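Long-range contacts in Protease/Reverse transcriptase/ribonuclease H (Eastern chimpanzee simian foamy virus, PDB 7KSF), which combines an aspartic protease, a reverse transcriptase that copies viral RNA into DNA, and a ribonuclease H in a single polyprotein chain: residues A[39-44]-A[52-57]; A[240-245]-A[362-367]; A[457-462]-A[566-571]; A[156-161]-A[218-223]. The protein carries 1 engineered substitution. All blocks are in the same frame, centred on the assembly; numbering follows the deposited sequence.

Contact 1: A[39-44]-A[52-57]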
# COMPACT_ATOMS: atom_id res chain seq x y z
N ILE A 39 -36.04 31.18 -30.43
CA ILE A 39 -36.91 32.32 -30.13
C ILE A 39 -36.16 33.63 -30.36
O ILE A 39 -36.63 34.51 -31.09
CB ILE A 39 -37.45 32.22 -28.70
CG1 ILE A 39 -38.28 30.95 -28.53
CG2 ILE A 39 -38.27 33.45 -28.35
CD1 ILE A 39 -38.74 30.72 -27.11
N LYS A 40 -35.00 33.77 -29.74
CA LYS A 40 -34.17 34.96 -29.90
C LYS A 40 -32.72 34.57 -29.62
O LYS A 40 -32.42 33.39 -29.40
CB LYS A 40 -34.66 36.09 -28.99
CG LYS A 40 -34.71 35.76 -27.50
CD LYS A 40 -35.49 36.82 -26.73
CE LYS A 40 -35.49 36.54 -25.24
NZ LYS A 40 -34.16 36.78 -24.62
N LYS A 41 -31.83 35.55 -29.65
CA LYS A 41 -30.40 35.31 -29.48
C LYS A 41 -29.85 36.27 -28.44
O LYS A 41 -29.95 37.49 -28.60
CB LYS A 41 -29.66 35.47 -30.80
CG LYS A 41 -30.22 34.61 -31.93
CD LYS A 41 -29.25 34.49 -33.10
CE LYS A 41 -29.80 33.56 -34.16
NZ LYS A 41 -28.79 33.23 -35.19
N THR A 42 -29.27 35.72 -27.37
CA THR A 42 -28.69 36.50 -26.29
C THR A 42 -27.23 36.13 -26.11
O THR A 42 -26.81 35.02 -26.42
CB THR A 42 -29.43 36.27 -24.96
OG1 THR A 42 -29.30 34.89 -24.58
CG2 THR A 42 -30.90 36.62 -25.10
N LEU A 43 -26.46 37.11 -25.61
CA LEU A 43 -25.01 36.95 -25.35
C LEU A 43 -24.80 36.77 -23.84
O LEU A 43 -25.60 37.34 -23.06
CB LEU A 43 -24.27 38.19 -25.86
CG LEU A 43 -24.66 39.51 -25.19
CD1 LEU A 43 -23.96 39.66 -23.85
CD2 LEU A 43 -24.34 40.69 -26.09
N ILE A 44 -23.77 36.02 -23.46
CA ILE A 44 -23.45 35.74 -22.07
C ILE A 44 -21.98 36.04 -21.83
O ILE A 44 -21.12 35.62 -22.62
CB ILE A 44 -23.78 34.28 -21.68
N GLN A 52 -22.75 34.77 -28.11
CA GLN A 52 -24.20 34.72 -28.18
C GLN A 52 -24.65 33.37 -28.72
O GLN A 52 -24.03 32.82 -29.63
CB GLN A 52 -24.75 35.85 -29.05
CG GLN A 52 -24.22 35.87 -30.46
CD GLN A 52 -24.81 36.99 -31.29
OE1 GLN A 52 -25.61 37.78 -30.79
NE2 GLN A 52 -24.41 37.07 -32.55
N GLN A 53 -25.72 32.85 -28.13
CA GLN A 53 -26.25 31.53 -28.48
C GLN A 53 -27.77 31.62 -28.64
O GLN A 53 -28.42 32.49 -28.07
CB GLN A 53 -25.88 30.48 -27.42
CG GLN A 53 -24.38 30.37 -27.13
CD GLN A 53 -24.06 29.38 -26.03
OE1 GLN A 53 -24.94 28.66 -25.55
NE2 GLN A 53 -22.80 29.34 -25.62
N ASN A 54 -28.31 30.69 -29.42
CA ASN A 54 -29.74 30.67 -29.68
C ASN A 54 -30.52 30.24 -28.43
O ASN A 54 -30.02 29.48 -27.60
CB ASN A 54 -30.07 29.73 -30.84
CG ASN A 54 -29.59 30.26 -32.17
OD1 ASN A 54 -28.75 31.16 -32.23
ND2 ASN A 54 -30.11 29.70 -33.25
N VAL A 55 -31.75 30.73 -28.33
CA VAL A 55 -32.63 30.46 -27.20
C VAL A 55 -33.88 29.76 -27.72
O VAL A 55 -34.45 30.16 -28.74
CB VAL A 55 -32.99 31.76 -26.45
CG1 VAL A 55 -33.88 31.45 -25.26
CG2 VAL A 55 -31.74 32.48 -26.00
N TYR A 56 -34.31 28.72 -27.01
CA TYR A 56 -35.46 27.93 -27.43
C TYR A 56 -36.48 27.81 -26.30
O TYR A 56 -36.39 28.50 -25.28
CB TYR A 56 -35.03 26.53 -27.87
CG TYR A 56 -33.80 26.48 -28.76
CD1 TYR A 56 -32.52 26.50 -28.21
CD2 TYR A 56 -33.93 26.39 -30.14
CE1 TYR A 56 -31.40 26.45 -29.02
CE2 TYR A 56 -32.81 26.34 -30.95
CZ TYR A 56 -31.55 26.37 -30.39
OH TYR A 56 -30.44 26.32 -31.19
N TYR A 57 -37.47 26.93 -26.49
CA TYR A 57 -38.47 26.65 -25.46
C TYR A 57 -39.00 25.25 -25.72
O TYR A 57 -39.79 25.05 -26.65
CB TYR A 57 -39.59 27.69 -25.48
CG TYR A 57 -40.48 27.67 -24.26
CD1 TYR A 57 -40.13 28.34 -23.09
CD2 TYR A 57 -41.70 27.00 -24.28
CE1 TYR A 57 -40.95 28.33 -21.98
CE2 TYR A 57 -42.53 26.99 -23.17
CZ TYR A 57 -42.15 27.65 -22.02
OH TYR A 57 -42.97 27.64 -20.92

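Contact 2: A[240-245]-A[362-367]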
# COMPACT_ATOMS: atom_id res chain seq x y z
N ARG A 240 12.07 14.81 -0.92
CA ARG A 240 11.68 14.36 0.45
C ARG A 240 12.00 15.46 1.47
O ARG A 240 13.20 15.72 1.69
CB ARG A 240 12.40 13.06 0.80
CG ARG A 240 11.47 11.86 0.96
CD ARG A 240 12.06 10.59 0.38
NE ARG A 240 13.51 10.64 0.29
CZ ARG A 240 14.33 9.66 0.64
NH1 ARG A 240 13.83 8.53 1.12
NH2 ARG A 240 15.64 9.80 0.52
N GLN A 241 10.97 16.08 2.06
CA GLN A 241 11.16 17.12 3.06
C GLN A 241 10.83 16.59 4.45
O GLN A 241 10.92 15.38 4.70
CB GLN A 241 10.31 18.35 2.73
CG GLN A 241 10.56 18.93 1.34
CD GLN A 241 11.60 20.04 1.34
OE1 GLN A 241 11.32 21.17 1.75
NE2 GLN A 241 12.81 19.72 0.89
N LYS A 242 10.46 17.49 5.37
CA LYS A 242 10.21 17.08 6.74
C LYS A 242 8.98 16.19 6.83
O LYS A 242 9.08 15.01 7.19
CB LYS A 242 10.06 18.31 7.64
CG LYS A 242 9.95 17.99 9.12
CD LYS A 242 9.91 19.26 9.95
CE LYS A 242 9.71 18.97 11.43
NZ LYS A 242 9.49 20.23 12.20
N TYR A 243 7.81 16.72 6.51
CA TYR A 243 6.57 15.97 6.54
C TYR A 243 6.21 15.49 5.14
O TYR A 243 6.52 16.14 4.14
CB TYR A 243 5.43 16.81 7.11
CG TYR A 243 5.73 17.42 8.46
CD1 TYR A 243 6.16 18.74 8.55
CD2 TYR A 243 5.58 16.70 9.63
CE1 TYR A 243 6.44 19.31 9.77
CE2 TYR A 243 5.86 17.26 10.86
CZ TYR A 243 6.29 18.57 10.93
OH TYR A 243 6.56 19.14 12.15
N LYS A 244 5.53 14.35 5.08
CA LYS A 244 5.10 13.76 3.82
C LYS A 244 3.63 13.37 3.92
O LYS A 244 3.19 12.87 4.95
CB LYS A 244 5.96 12.54 3.46
CG LYS A 244 7.42 12.87 3.25
CD LYS A 244 8.32 11.83 3.87
CE LYS A 244 9.76 12.32 3.92
NZ LYS A 244 10.61 11.39 4.71
N THR A 245 2.90 13.62 2.84
CA THR A 245 1.45 13.43 2.81
C THR A 245 1.04 12.77 1.50
O THR A 245 1.45 13.22 0.43
CB THR A 245 0.72 14.76 2.97
OG1 THR A 245 1.03 15.33 4.25
CG2 THR A 245 -0.79 14.56 2.86
N GLU A 362 11.44 7.66 3.70
CA GLU A 362 11.89 8.27 4.94
C GLU A 362 13.10 9.15 4.66
O GLU A 362 13.87 8.90 3.73
CB GLU A 362 12.23 7.21 5.99
CG GLU A 362 12.55 7.76 7.37
CD GLU A 362 12.89 6.67 8.36
OE1 GLU A 362 12.55 5.50 8.10
OE2 GLU A 362 13.50 6.99 9.40
N GLY A 363 13.25 10.19 5.47
CA GLY A 363 14.38 11.09 5.34
C GLY A 363 14.15 12.18 4.31
O GLY A 363 13.04 12.40 3.81
N ARG A 364 15.24 12.87 3.98
CA ARG A 364 15.23 13.96 3.01
C ARG A 364 16.23 13.64 1.90
O ARG A 364 17.28 14.27 1.79
CB ARG A 364 15.56 15.30 3.68
CG ARG A 364 14.64 15.69 4.82
CD ARG A 364 14.95 17.10 5.29
NE ARG A 364 14.20 17.46 6.49
CZ ARG A 364 14.23 18.66 7.05
NH1 ARG A 364 14.96 19.63 6.52
NH2 ARG A 364 13.52 18.90 8.15
N GLY A 365 15.76 12.80 1.10
CA GLY A 365 16.63 12.42 0.01
C GLY A 365 15.94 12.50 -1.33
O GLY A 365 14.85 11.94 -1.50
N LEU A 366 16.55 13.19 -2.29
CA LEU A 366 15.95 13.28 -3.62
C LEU A 366 15.89 11.91 -4.29
O LEU A 366 14.94 11.60 -5.01
CB LEU A 366 16.73 14.27 -4.48
CG LEU A 366 16.17 14.65 -5.86
CD1 LEU A 366 16.47 16.10 -6.18
CD2 LEU A 366 16.75 13.74 -6.93
N THR A 367 16.90 11.08 -4.05
CA THR A 367 16.96 9.72 -4.58
C THR A 367 16.78 8.72 -3.45
O THR A 367 17.37 8.87 -2.38
CB THR A 367 18.30 9.47 -5.29
OG1 THR A 367 18.47 10.42 -6.34
CG2 THR A 367 18.35 8.06 -5.87

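Contact 3: A[457-462]-A[566-571]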
# COMPACT_ATOMS: atom_id res chain seq x y z
N LYS A 457 20.36 -9.51 -12.48
CA LYS A 457 19.77 -10.83 -12.35
C LYS A 457 18.81 -10.82 -11.17
O LYS A 457 19.19 -10.46 -10.05
CB LYS A 457 20.86 -11.89 -12.16
CG LYS A 457 21.77 -12.06 -13.37
CD LYS A 457 22.73 -13.22 -13.18
CE LYS A 457 23.52 -13.51 -14.44
NZ LYS A 457 24.38 -14.72 -14.28
N VAL A 458 17.56 -11.22 -11.42
CA VAL A 458 16.48 -11.07 -10.45
C VAL A 458 15.83 -12.43 -10.21
O VAL A 458 15.41 -13.10 -11.16
CB VAL A 458 15.43 -10.05 -10.92
CG1 VAL A 458 14.35 -9.88 -9.87
CG2 VAL A 458 16.09 -8.71 -11.21
N ASN A 459 15.74 -12.81 -8.94
CA ASN A 459 14.98 -13.96 -8.49
C ASN A 459 14.36 -13.60 -7.15
O ASN A 459 14.74 -12.60 -6.52
CB ASN A 459 15.86 -15.22 -8.38
CG ASN A 459 15.09 -16.50 -8.58
OD1 ASN A 459 13.88 -16.56 -8.33
ND2 ASN A 459 15.77 -17.54 -9.05
N THR A 460 13.38 -14.39 -6.71
CA THR A 460 12.68 -14.09 -5.46
C THR A 460 12.35 -15.36 -4.70
O THR A 460 12.21 -16.44 -5.27
CB THR A 460 11.38 -13.30 -5.69
OG1 THR A 460 10.97 -12.68 -4.47
CG2 THR A 460 10.26 -14.22 -6.17
N SER A 461 12.23 -15.21 -3.39
CA SER A 461 11.79 -16.22 -2.45
C SER A 461 10.38 -15.87 -1.96
O SER A 461 9.89 -14.77 -2.18
CB SER A 461 12.76 -16.28 -1.26
OG SER A 461 12.79 -15.05 -0.57
N PRO A 462 9.71 -16.82 -1.28
CA PRO A 462 8.39 -16.48 -0.71
C PRO A 462 8.42 -15.32 0.26
O PRO A 462 7.39 -14.67 0.46
CB PRO A 462 7.97 -17.78 -0.02
CG PRO A 462 8.69 -18.84 -0.74
CD PRO A 462 10.01 -18.25 -1.13
N PRO A 566 18.25 -20.47 -10.43
CA PRO A 566 17.65 -21.65 -9.80
C PRO A 566 16.24 -21.38 -9.29
O PRO A 566 15.77 -20.24 -9.34
CB PRO A 566 18.61 -21.95 -8.64
CG PRO A 566 19.09 -20.59 -8.24
CD PRO A 566 19.17 -19.77 -9.51
N GLU A 567 15.58 -22.42 -8.80
CA GLU A 567 14.27 -22.26 -8.19
C GLU A 567 14.44 -21.86 -6.73
O GLU A 567 15.15 -22.53 -5.97
CB GLU A 567 13.46 -23.55 -8.30
CG GLU A 567 12.04 -23.42 -7.78
CD GLU A 567 11.26 -22.33 -8.49
OE1 GLU A 567 11.26 -22.33 -9.74
OE2 GLU A 567 10.66 -21.47 -7.82
N LEU A 568 13.80 -20.76 -6.34
CA LEU A 568 13.89 -20.23 -4.99
C LEU A 568 12.53 -20.23 -4.29
O LEU A 568 12.22 -19.33 -3.50
CB LEU A 568 14.48 -18.82 -5.00
CG LEU A 568 15.85 -18.68 -5.65
CD1 LEU A 568 16.42 -17.30 -5.37
CD2 LEU A 568 16.79 -19.76 -5.14
N LYS A 569 11.70 -21.24 -4.57
CA LYS A 569 10.42 -21.35 -3.88
C LYS A 569 10.58 -21.91 -2.48
O LYS A 569 9.84 -21.53 -1.57
CB LYS A 569 9.45 -22.20 -4.69
CG LYS A 569 9.90 -23.65 -4.88
CD LYS A 569 8.71 -24.60 -5.02
CE LYS A 569 7.83 -24.24 -6.21
NZ LYS A 569 6.67 -25.18 -6.34
N HIS A 570 11.52 -22.83 -2.29
CA HIS A 570 11.78 -23.42 -0.99
C HIS A 570 12.85 -22.67 -0.22
O HIS A 570 13.33 -23.18 0.80
CB HIS A 570 12.18 -24.89 -1.15
CG HIS A 570 11.03 -25.81 -1.40
ND1 HIS A 570 10.58 -26.12 -2.67
CD2 HIS A 570 10.22 -26.48 -0.55
CE1 HIS A 570 9.56 -26.94 -2.58
NE2 HIS A 570 9.31 -27.18 -1.30
N ILE A 571 13.24 -21.48 -0.67
CA ILE A 571 14.20 -20.69 0.11
C ILE A 571 13.57 -20.33 1.45
O ILE A 571 12.43 -19.82 1.48
CB ILE A 571 14.62 -19.43 -0.66
CG1 ILE A 571 15.62 -19.79 -1.75
CG2 ILE A 571 15.26 -18.43 0.29
CD1 ILE A 571 16.91 -20.34 -1.21

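Contact 4: A[156-161]-A[218-223]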
# COMPACT_ATOMS: atom_id res chain seq x y z
N TYR A 156 -11.17 0.07 -36.88
CA TYR A 156 -11.58 -1.32 -36.81
C TYR A 156 -11.97 -1.66 -35.38
O TYR A 156 -11.08 -1.82 -34.53
CB TYR A 156 -10.45 -2.24 -37.29
CG TYR A 156 -9.92 -1.89 -38.66
CD1 TYR A 156 -8.84 -1.04 -38.81
CD2 TYR A 156 -10.50 -2.42 -39.81
CE1 TYR A 156 -8.35 -0.72 -40.07
CE2 TYR A 156 -10.02 -2.11 -41.06
CZ TYR A 156 -8.94 -1.26 -41.19
OH TYR A 156 -8.46 -0.94 -42.44
N PRO A 157 -13.25 -1.81 -35.07
CA PRO A 157 -13.66 -2.05 -33.68
C PRO A 157 -13.36 -3.48 -33.26
O PRO A 157 -13.20 -4.37 -34.11
CB PRO A 157 -15.18 -1.80 -33.72
CG PRO A 157 -15.57 -2.13 -35.11
CD PRO A 157 -14.41 -1.73 -35.98
N PRO A 158 -13.28 -3.74 -31.96
CA PRO A 158 -13.01 -5.10 -31.48
C PRO A 158 -14.28 -5.94 -31.49
O PRO A 158 -15.38 -5.47 -31.78
CB PRO A 158 -12.50 -4.86 -30.06
CG PRO A 158 -13.22 -3.64 -29.63
CD PRO A 158 -13.33 -2.77 -30.86
N ARG A 159 -14.10 -7.24 -31.14
CA ARG A 159 -15.22 -8.18 -31.18
C ARG A 159 -15.83 -8.36 -29.80
O ARG A 159 -15.09 -8.44 -28.80
CB ARG A 159 -14.78 -9.54 -31.73
CG ARG A 159 -13.57 -10.15 -31.04
CD ARG A 159 -13.23 -11.52 -31.61
NE ARG A 159 -12.84 -11.46 -33.02
CZ ARG A 159 -11.59 -11.42 -33.46
NH1 ARG A 159 -10.58 -11.43 -32.60
NH2 ARG A 159 -11.34 -11.36 -34.76
N PRO A 160 -17.15 -8.42 -29.71
CA PRO A 160 -17.80 -8.59 -28.40
C PRO A 160 -17.47 -9.93 -27.77
O PRO A 160 -17.47 -10.97 -28.44
CB PRO A 160 -19.30 -8.47 -28.73
CG PRO A 160 -19.39 -8.77 -30.20
CD PRO A 160 -18.13 -8.27 -30.80
N GLN A 161 -17.20 -9.90 -26.47
CA GLN A 161 -16.89 -11.10 -25.72
C GLN A 161 -18.15 -11.64 -25.06
O GLN A 161 -18.95 -10.89 -24.51
CB GLN A 161 -15.83 -10.82 -24.66
CG GLN A 161 -14.43 -10.63 -25.22
CD GLN A 161 -13.81 -11.94 -25.68
OE1 GLN A 161 -14.11 -13.00 -25.14
NE2 GLN A 161 -12.94 -11.86 -26.68
N ASN A 218 -8.24 -2.66 -25.70
CA ASN A 218 -6.99 -1.91 -25.71
C ASN A 218 -6.13 -2.25 -26.92
O ASN A 218 -5.39 -1.39 -27.40
CB ASN A 218 -6.23 -2.16 -24.41
CG ASN A 218 -7.05 -1.80 -23.18
OD1 ASN A 218 -7.98 -1.00 -23.25
ND2 ASN A 218 -6.70 -2.40 -22.04
N LYS A 219 -6.19 -3.49 -27.41
CA LYS A 219 -5.49 -3.84 -28.63
C LYS A 219 -6.02 -3.07 -29.84
O LYS A 219 -5.29 -2.90 -30.82
CB LYS A 219 -5.59 -5.35 -28.89
CG LYS A 219 -6.94 -5.78 -29.44
CD LYS A 219 -7.03 -7.29 -29.58
CE LYS A 219 -8.38 -7.71 -30.15
NZ LYS A 219 -8.53 -9.19 -30.21
N THR A 220 -7.27 -2.61 -29.77
CA THR A 220 -7.85 -1.83 -30.85
C THR A 220 -7.47 -0.36 -30.75
O THR A 220 -7.00 0.24 -31.73
CB THR A 220 -9.37 -1.98 -30.84
OG1 THR A 220 -9.74 -3.29 -31.30
CG2 THR A 220 -10.02 -0.93 -31.72
N ILE A 221 -7.67 0.21 -29.56
CA ILE A 221 -7.36 1.65 -29.31
C ILE A 221 -5.83 1.85 -29.37
O ILE A 221 -5.13 1.19 -28.58
CB ILE A 221 -7.94 2.12 -27.96
CG1 ILE A 221 -9.42 2.51 -28.09
CG2 ILE A 221 -7.11 3.24 -27.37
CD1 ILE A 221 -10.31 1.38 -28.54
N PRO A 222 -5.30 2.72 -30.26
CA PRO A 222 -3.86 2.95 -30.35
C PRO A 222 -3.39 3.93 -29.27
O PRO A 222 -4.21 4.69 -28.78
CB PRO A 222 -3.72 3.59 -31.74
CG PRO A 222 -5.01 4.35 -31.92
CD PRO A 222 -6.06 3.51 -31.23
N LEU A 223 -2.10 3.89 -28.93
CA LEU A 223 -1.53 4.80 -27.89
C LEU A 223 -1.34 6.20 -28.49
O LEU A 223 -0.24 6.49 -28.99
CB LEU A 223 -0.19 4.22 -27.41
CG LEU A 223 -0.28 3.29 -26.21
CD1 LEU A 223 1.09 3.12 -25.56
CD2 LEU A 223 -1.29 3.81 -25.19

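Contact 1: A[39-44]-A[52-57]
The carboxamide of Asn54 is the flat group that meets the opposite strand, and the chain of Lys41 runs past it with CD and CE both on the same side of the amide plane. The two side chains lie side by side and point the same way. CE of Lys41 is 3.3 Å from OD1 of Asn54, while ND2 of Asn54 stays 4.0 Å from that same CE, so the oxygen end takes the closer approach. Lys41 is extended beyond CG, and CD and CE pass beside OD1 of Asn54; NZ is 3.6 Å from that oxygen, near enough for a probable electrostatic attraction. CB of Tyr57 meets CD1 of Ile39 at 3.5 Å, and the tyrosine side chain reaches on to Glu68 and Glu70.

Lys41, Leu43, Gln52 and Asn54 occupy one face of the two-stranded pairing; Thr42, Gln53 and Val55 turn to the other, where the side chains of Thr42 and Val55 cross at about a right angle, OG1 of Thr42 lying 3.7 Å from CG2 of Val55. The Thr42-Gln53 pair sets the antiparallel pairing, with Gln53 N bonded to Thr42 O at 3.0 Å; the bond from Val55 N to Lys40 O, 2.9 Å, is more bent. Beta-branched Thr42 and Val55 suit extended backbone. Strands 40-43 and 52-62 form a hairpin whose position in the protease sequence is consistent with the flap of retroviral proteases. With long polar side chains over much of a solvent-facing surface and few apolar touches, main-chain hydrogen bonds such as that from Gln53 probably contribute much of the cohesion.

Contact 2: A[240-245]-A[362-367]
Arg240 lays its side chain over the backbone of 363-365, with CB 3.1 Å from Gly363 O. The chain bends at chi2 (141°) and chi3 (22°), and its NE donates to Gly365 O at 2.6 Å, on an in-plane lone pair, with the partner tilted from the guanidinium plane. Gly365 O and Leu366 N lie at the edge of this guanidinium; Gly363 O and Glu362 O lie over one face. An arginine suits the place because a long chain can cross the loop backbone and still give NE to one carbonyl, while its positive group lies near others.

Lys244 reaches the same backbone with NZ, 2.8 Å from Gly363 O, and this ammonium also bonds to Lys350 O, so a buried charge is met by main-chain oxygens. Gly363 has a positive phi (85°) at which a side chain would press on the preceding carbonyl. Arg364 runs beside Lys242, pointing the same way; its NH2 is 3.5 Å from CB of Lys242, against the lysine's methylenes, with the charged ends apart.

Strand 243-249 belongs to the antiparallel palm sheet of the right-hand polymerase fold, and the contact ties its entry to the loop 362-367, which by sequence probably follows the primer-grip region.

Contact 3: A[457-462]-A[566-571]
Asn459 turns its amide toward the loop 566-571 by holding CG anti to its backbone N (chi1 -152°). From there ND2 donates to Pro566 O at 2.7 Å, with the acceptor close to the amide plane. The other end of the amide is engaged within its own strand, where OD1 accepts the N-H of Thr460 at 2.8 Å; bonds at both ends fix which way the flat group is rotated. An asparagine fits here because it offers a donor to the loop and an acceptor to the strand.

Leu568 sets CG anti to its carbonyl carbon (chi1 -57°) and crosses the amide obliquely, CD1 lying 3.6 Å from CG of Asn459. Its CB meets Thr460 O at 3.3 Å, and Tyr466 and Leu392 pack against the same side chain.

Strand 454-460 is the first of a five-stranded sheet in order 3-2-1-4-5, the arrangement of the RNase H-like fold, here in the domain between polymerase and RNase H. The loop follows strand 557-561 at the sheet's edge and returns over the end of this central strand. There Ser461 has its hydroxyl bound to Ala464 O, leaving CB against CG2 of Ile571 at 3.6 Å. The CA-H of Ser461 points almost straight at Leu568 O (162° at the hydrogen), and Pro462 brings its ring CD to 3.4 Å from that same oxygen, a C-H surface well matched to carbonyls.

Contact 4: A[156-161]-A[218-223]
Van der Waals packing carries most of this contact, and it centres on Thr220 and the proline-rich backbone of 156-158. The two branches of Thr220 share the work. Its CG2, anti to the backbone N, lies 3.1 Å from Tyr156 O, whereas OG1 (chi1 -73°) rests 3.4 Å from CB of Pro158. The proline ring and the threonine cross at about a right angle, and CD of Pro158 stands 3.9 Å from CG2 of Thr220, closing over the same small side chain. A short branched residue suits the place because its two branches can meet the Tyr156 carbonyl and the Pro158 ring separately. No hydrogen bond links the segments.

Both segments are loops: residues 156-161 precede the helix 171-184, and residues 218-223 follow the short helix 215-218. The contact joins two loops that, by sequence, probably both lie in the fingers of the polymerase.

Electrostatics enter through two like charges. NH1 of Arg159 and NZ of Lys219 are 3.9 Å apart, their side chains crossing at about a right angle. Such a pair should repel, but Lys219 is extended beyond CG and its NZ forms a salt bridge with Glu216, which probably offsets part of the cost. Long basic chains suit this exposed rim, where Lys219 can reach Glu216.

Contact 3 is the buried one; contacts 1, 2 and 4 lie at the surface, although Arg240 and Lys244 of contact 2 are buried. None of the four shares a strand or helix with another, and none touches another: the closest pair, contacts 2 and 3, have nearest atoms about 18 Å apart, while contacts 1 and 3 fall on opposite sides of the chain's centre. Their chemistry follows their setting. The protease hairpin relies on strand-to-strand backbone bonds, the palm contact on basic side chains meeting loop carbonyls, the RNase H-like domain on an amide and apolar packing, and contact 4 on packing without hydrogen bonds.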